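Local structure of dextranase (Pseudarthrobacter oxydans, 6NZS) at residues A[88-91]-A[95-98]; A[123-128]-A[133-138]. The protein catalyses the endohydrolysis of (1->6)-alpha-D-glucosidic linkages in dextran, as a glycoside hydrolase of family 49. One frame throughout, in Å; residues are numbered along the deposited sequence.

In the fold
Both contacts lie in the N-terminal Ig-like domain and meet where strand 96-102, which carries one side of contact 1, pairs antiparallel with strand 132-137, one arm of the contact 2 hairpin. Contact 1 is wholly buried and apolar: one phenylalanine spans the gap between two facing strands without a backbone bond. Contact 2, nearer the surface, is a hairpin held by main-chain hydrogen bonds, one face mostly polar (E124, Q126, K134, K136), the other mostly apolar apart from K125, whose chain bends off. The two join directly: V98 N probably bonds to I135 O and V137 N to V96 O. W97 turns away from the core of contact 1 to pack on K134 and K136 of contact 2.

Contact 1 (A[88-91]-A[95-98]); sequences SSFE and DVWV
F90 and V98 face each other across the core of the Ig-like beta-sandwich, their CA atoms 10.5 Å apart, the nearest such pair between 88-91 and 95-98. The strands run in roughly opposite senses as parts of facing layers, and no hydrogen bond links them. Each finds its backbone partners elsewhere: F90 with F189 and E191 of strand 176-192, V96 and V98 with strand 132-137. What joins the two segments is therefore side-chain packing alone, and it buries just 98 Å².

The phenyl ring of F90 does the reaching. With CG set between the backbone N and the carbonyl carbon (chi1 59°), the ring extends across the interlayer gap and meets the valines with its far end. Its CZ lies 3.9 Å from V98 CG2, while CE1 comes within 4.2 Å of V96 CG2. Both methyls approach the ring obliquely. F90 and V98 point at each other from the two layers, while V96 lies alongside the approaching ring, offset from it.

I188 and A190 flank F90 on its own side of the core, V41 touches both F90 and V96, and L39 and V137 cover V98. W97, lying between the two valines in sequence, points to the other face of its strand and packs on K134 and K136. On the inner face, V96 CG2 and V98 CG2 sit 3.9 Å from each other beside F90 CZ.

Contact 2 (A[123-128]-A[133-138]); sequences FEKQLV and VKIKVP
Q126 and K134 form the hydrogen-bonded pair of an antiparallel beta hairpin in the Ig-like domain: Q126 N donates to K134 O at 2.8 Å, and K134 N returns a straighter bond (171°) to Q126 O. Two residues further from the turn, past the non-hydrogen-bonded K125-I135 pair, K136 N donates to E124 O at 2.9 Å. Beyond this a water takes over, accepting from E124 N and donating to K136 O, so the strands stay bridged as they part.

On the face carrying Q126 and K134, where W97 also packs, the amide NE2 of Q126 reaches E124 OE1 at 3.3 Å, meeting the carboxylate from above its plane. E124 OE2 remains 5.1 Å from K136 NZ, too far for a salt bridge; K136 NZ also has a long, weak ion pair with E44. K134, bent at its third and fourth torsions, lays CE against V128 CG2 and carries NZ to a salt bridge with D99.

The opposite face is mainly apolar; K125 starts there, but its chain bends away and NZ bonds to V114 O. F123 CG, turned away from its own carbonyl carbon (chi1 -64°), sends the ring along the second strand, CD2 lying 3.8 Å from I135 CG2; the ring also meets F146 and Y144 edge-to-face. An alanine in place of F123 is likely to open a gap beside I135 and P138 and leave both aromatic neighbours without their stacking partner. The proline lies roughly perpendicular to the F123 side chain, with P138 CD 3.5 Å from F123 CE1.

Contact 1 (A[88-91]-A[95-98])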
loop_
_atom_site.group_PDB
_atom_site.type_symbol
_atom_site.label_atom_id
_atom_site.label_comp_id
_atom_site.label_asym_id
_atom_site.label_seq_id
_atom_site.Cartn_x
_atom_site.Cartn_y
_atom_site.Cartn_z
ATOM N N SER A 88 10.611 -10.105 4.399
ATOM C CA SER A 88 11.038 -11.429 3.978
ATOM C C SER A 88 9.840 -12.158 3.403
ATOM O O SER A 88 8.783 -12.211 4.044
ATOM C CB SER A 88 11.595 -12.217 5.171
ATOM O OG SER A 88 12.029 -13.505 4.767
ATOM N N SER A 89 10.006 -12.711 2.205
ATOM C CA SER A 89 9.006 -13.560 1.570
ATOM C C SER A 89 9.470 -15.012 1.561
ATOM O O SER A 89 10.662 -15.313 1.454
ATOM C CB SER A 89 8.765 -13.135 0.119
ATOM O OG SER A 89 8.053 -11.907 0.080
ATOM N N PHE A 90 8.504 -15.912 1.677
ATOM C CA PHE A 90 8.756 -17.322 1.428
ATOM C C PHE A 90 7.450 -17.937 0.967
ATOM O O PHE A 90 6.379 -17.353 1.145
ATOM C CB PHE A 90 9.341 -18.047 2.657
ATOM C CG PHE A 90 8.467 -17.986 3.891
ATOM C CD1 PHE A 90 7.451 -18.918 4.090
ATOM C CD2 PHE A 90 8.683 -17.020 4.863
ATOM C CE1 PHE A 90 6.652 -18.868 5.230
ATOM C CE2 PHE A 90 7.896 -16.968 6.002
ATOM C CZ PHE A 90 6.880 -17.887 6.191
ATOM N N GLU A 91 7.544 -19.110 0.344
ATOM C CA GLU A 91 6.366 -19.889 -0.014
ATOM C C GLU A 91 6.176 -21.013 0.987
ATOM O O GLU A 91 7.147 -21.651 1.410
ATOM C CB GLU A 91 6.499 -20.511 -1.403
ATOM C CG GLU A 91 6.666 -19.516 -2.523
ATOM C CD GLU A 91 6.624 -20.200 -3.877
ATOM O OE1 GLU A 91 7.700 -20.407 -4.468
ATOM O OE2 GLU A 91 5.515 -20.550 -4.330
ATOM N N ASP A 95 1.541 -25.394 7.934
ATOM C CA ASP A 95 1.891 -24.555 9.082
ATOM C C ASP A 95 3.397 -24.562 9.307
ATOM O O ASP A 95 4.051 -25.606 9.211
ATOM C CB ASP A 95 1.238 -25.102 10.356
ATOM C CG ASP A 95 -0.271 -24.942 10.384
ATOM O OD1 ASP A 95 -0.888 -24.642 9.351
ATOM O OD2 ASP A 95 -0.848 -25.146 11.475
ATOM N N VAL A 96 3.948 -23.388 9.640
ATOM C CA VAL A 96 5.382 -23.233 9.856
ATOM C C VAL A 96 5.641 -22.544 11.187
ATOM O O VAL A 96 4.801 -21.815 11.718
ATOM C CB VAL A 96 6.090 -22.443 8.735
ATOM C CG1 VAL A 96 6.084 -23.226 7.421
ATOM C CG2 VAL A 96 5.456 -21.061 8.574
ATOM N N TRP A 97 6.836 -22.784 11.715
ATOM C CA TRP A 97 7.409 -21.958 12.772
ATOM C C TRP A 97 8.441 -21.034 12.140
ATOM O O TRP A 97 9.349 -21.497 11.444
ATOM C CB TRP A 97 8.125 -22.827 13.809
ATOM C CG TRP A 97 7.249 -23.451 14.868
ATOM C CD1 TRP A 97 6.978 -24.781 15.023
ATOM C CD2 TRP A 97 6.564 -22.775 15.938
ATOM N NE1 TRP A 97 6.160 -24.973 16.114
ATOM C CE2 TRP A 97 5.893 -23.760 16.692
ATOM C CE3 TRP A 97 6.453 -21.436 16.327
ATOM C CZ2 TRP A 97 5.118 -23.445 17.813
ATOM C CZ3 TRP A 97 5.686 -21.127 17.449
ATOM C CH2 TRP A 97 5.029 -22.128 18.173
ATOM N N VAL A 98 8.298 -19.731 12.370
ATOM C CA VAL A 98 9.222 -18.727 11.843
ATOM C C VAL A 98 10.020 -18.162 13.007
ATOM O O VAL A 98 9.434 -17.627 13.952
ATOM C CB VAL A 98 8.467 -17.607 11.115
ATOM C CG1 VAL A 98 9.446 -16.605 10.570
ATOM C CG2 VAL A 98 7.621 -18.188 9.989
#

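Contact 2 (A[123-128]-A[133-138])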
loop_
_atom_site.group_PDB
_atom_site.type_symbol
_atom_site.label_atom_id
_atom_site.label_comp_id
_atom_site.label_asym_id
_atom_site.label_seq_id
_atom_site.Cartn_x
_atom_site.Cartn_y
_atom_site.Cartn_z
ATOM N N PHE A 123 -1.238 -15.220 16.529
ATOM C CA PHE A 123 -0.312 -16.325 16.314
ATOM C C PHE A 123 0.357 -16.731 17.622
ATOM O O PHE A 123 0.705 -15.882 18.453
ATOM C CB PHE A 123 0.806 -15.921 15.356
ATOM C CG PHE A 123 0.356 -15.600 13.958
ATOM C CD1 PHE A 123 -0.771 -16.176 13.398
ATOM C CD2 PHE A 123 1.108 -14.729 13.187
ATOM C CE1 PHE A 123 -1.146 -15.860 12.083
ATOM C CE2 PHE A 123 0.745 -14.423 11.894
ATOM C CZ PHE A 123 -0.375 -14.992 11.341
ATOM N N GLU A 124 0.563 -18.036 17.786
ATOM C CA GLU A 124 1.372 -18.529 18.893
ATOM C C GLU A 124 2.795 -18.001 18.753
ATOM O O GLU A 124 3.367 -18.015 17.657
ATOM C CB GLU A 124 1.385 -20.059 18.875
ATOM C CG GLU A 124 2.322 -20.683 19.895
ATOM C CD GLU A 124 2.056 -22.164 20.121
ATOM O OE1 GLU A 124 2.739 -22.751 20.991
ATOM O OE2 GLU A 124 1.174 -22.731 19.433
ATOM N N LYS A 125 3.355 -17.515 19.859
ATOM C CA LYS A 125 4.721 -17.008 19.904
ATOM C C LYS A 125 5.451 -17.663 21.065
ATOM O O LYS A 125 4.862 -17.891 22.127
ATOM C CB LYS A 125 4.762 -15.489 20.127
ATOM C CG LYS A 125 4.107 -14.662 19.048
ATOM C CD LYS A 125 4.111 -13.178 19.437
ATOM C CE LYS A 125 3.412 -12.964 20.773
ATOM N NZ LYS A 125 3.198 -11.526 21.100
ATOM N N GLN A 126 6.733 -17.961 20.865
ATOM C CA GLN A 126 7.579 -18.543 21.903
ATOM C C GLN A 126 8.902 -17.795 21.937
ATOM O O GLN A 126 9.496 -17.523 20.891
ATOM C CB GLN A 126 7.869 -20.019 21.610
ATOM C CG GLN A 126 6.629 -20.890 21.488
ATOM C CD GLN A 126 6.965 -22.363 21.429
ATOM O OE1 GLN A 126 8.134 -22.744 21.347
ATOM N NE2 GLN A 126 5.935 -23.205 21.440
ATOM N N LEU A 127 9.388 -17.483 23.135
ATOM C CA LEU A 127 10.681 -16.820 23.271
ATOM C C LEU A 127 11.770 -17.889 23.315
ATOM O O LEU A 127 11.864 -18.659 24.280
ATOM C CB LEU A 127 10.718 -15.944 24.519
ATOM C CG LEU A 127 12.026 -15.167 24.597
ATOM C CD1 LEU A 127 11.978 -13.964 23.692
ATOM C CD2 LEU A 127 12.319 -14.745 26.025
ATOM N N VAL A 128 12.585 -17.946 22.263
ATOM C CA VAL A 128 13.705 -18.883 22.234
ATOM C C VAL A 128 14.816 -18.403 23.157
ATOM O O VAL A 128 15.269 -19.125 24.056
ATOM C CB VAL A 128 14.210 -19.067 20.793
ATOM C CG1 VAL A 128 15.412 -20.006 20.769
ATOM C CG2 VAL A 128 13.084 -19.574 19.885
ATOM N N VAL A 133 12.449 -14.711 18.717
ATOM C CA VAL A 133 11.100 -15.208 18.942
ATOM C C VAL A 133 10.769 -16.200 17.836
ATOM O O VAL A 133 11.259 -16.083 16.706
ATOM C CB VAL A 133 10.090 -14.035 18.958
ATOM C CG1 VAL A 133 10.025 -13.343 17.582
ATOM C CG2 VAL A 133 8.713 -14.486 19.400
ATOM N N LYS A 134 9.955 -17.197 18.173
ATOM C CA LYS A 134 9.423 -18.160 17.216
ATOM C C LYS A 134 7.925 -17.912 17.088
ATOM O O LYS A 134 7.220 -17.842 18.099
ATOM C CB LYS A 134 9.680 -19.598 17.698
ATOM C CG LYS A 134 9.706 -20.662 16.597
ATOM C CD LYS A 134 9.894 -22.076 17.177
ATOM C CE LYS A 134 11.272 -22.226 17.797
ATOM N NZ LYS A 134 12.340 -22.437 16.768
ATOM N N ILE A 135 7.447 -17.764 15.853
ATOM C CA ILE A 135 6.052 -17.445 15.556
ATOM C C ILE A 135 5.467 -18.574 14.717
ATOM O O ILE A 135 6.041 -18.943 13.684
ATOM C CB ILE A 135 5.944 -16.121 14.777
ATOM C CG1 ILE A 135 6.591 -14.988 15.566
ATOM C CG2 ILE A 135 4.490 -15.794 14.447
ATOM C CD1 ILE A 135 6.942 -13.797 14.695
ATOM N N LYS A 136 4.314 -19.098 15.131
ATOM C CA LYS A 136 3.650 -20.148 14.361
ATOM C C LYS A 136 2.694 -19.491 13.377
ATOM O O LYS A 136 1.714 -18.858 13.783
ATOM C CB LYS A 136 2.904 -21.120 15.263
ATOM C CG LYS A 136 2.342 -22.299 14.477
ATOM C CD LYS A 136 1.570 -23.233 15.385
ATOM C CE LYS A 136 2.326 -24.522 15.610
ATOM N NZ LYS A 136 1.443 -25.679 15.327
ATOM N N VAL A 137 2.980 -19.629 12.087
ATOM C CA VAL A 137 2.131 -19.074 11.035
ATOM C C VAL A 137 1.315 -20.225 10.450
ATOM O O VAL A 137 1.896 -21.119 9.812
ATOM C CB VAL A 137 2.955 -18.366 9.949
ATOM C CG1 VAL A 137 2.031 -17.749 8.915
ATOM C CG2 VAL A 137 3.851 -17.284 10.571
ATOM N N PRO A 138 0.010 -20.270 10.665
ATOM C CA PRO A 138 -0.788 -21.343 10.074
ATOM C C PRO A 138 -0.872 -21.157 8.572
ATOM O O PRO A 138 -0.820 -20.035 8.053
ATOM C CB PRO A 138 -2.162 -21.163 10.728
ATOM C CG PRO A 138 -2.230 -19.714 11.071
ATOM C CD PRO A 138 -0.824 -19.264 11.350
HETATM O O HOH W 1 -0.310 -19.598 15.505
#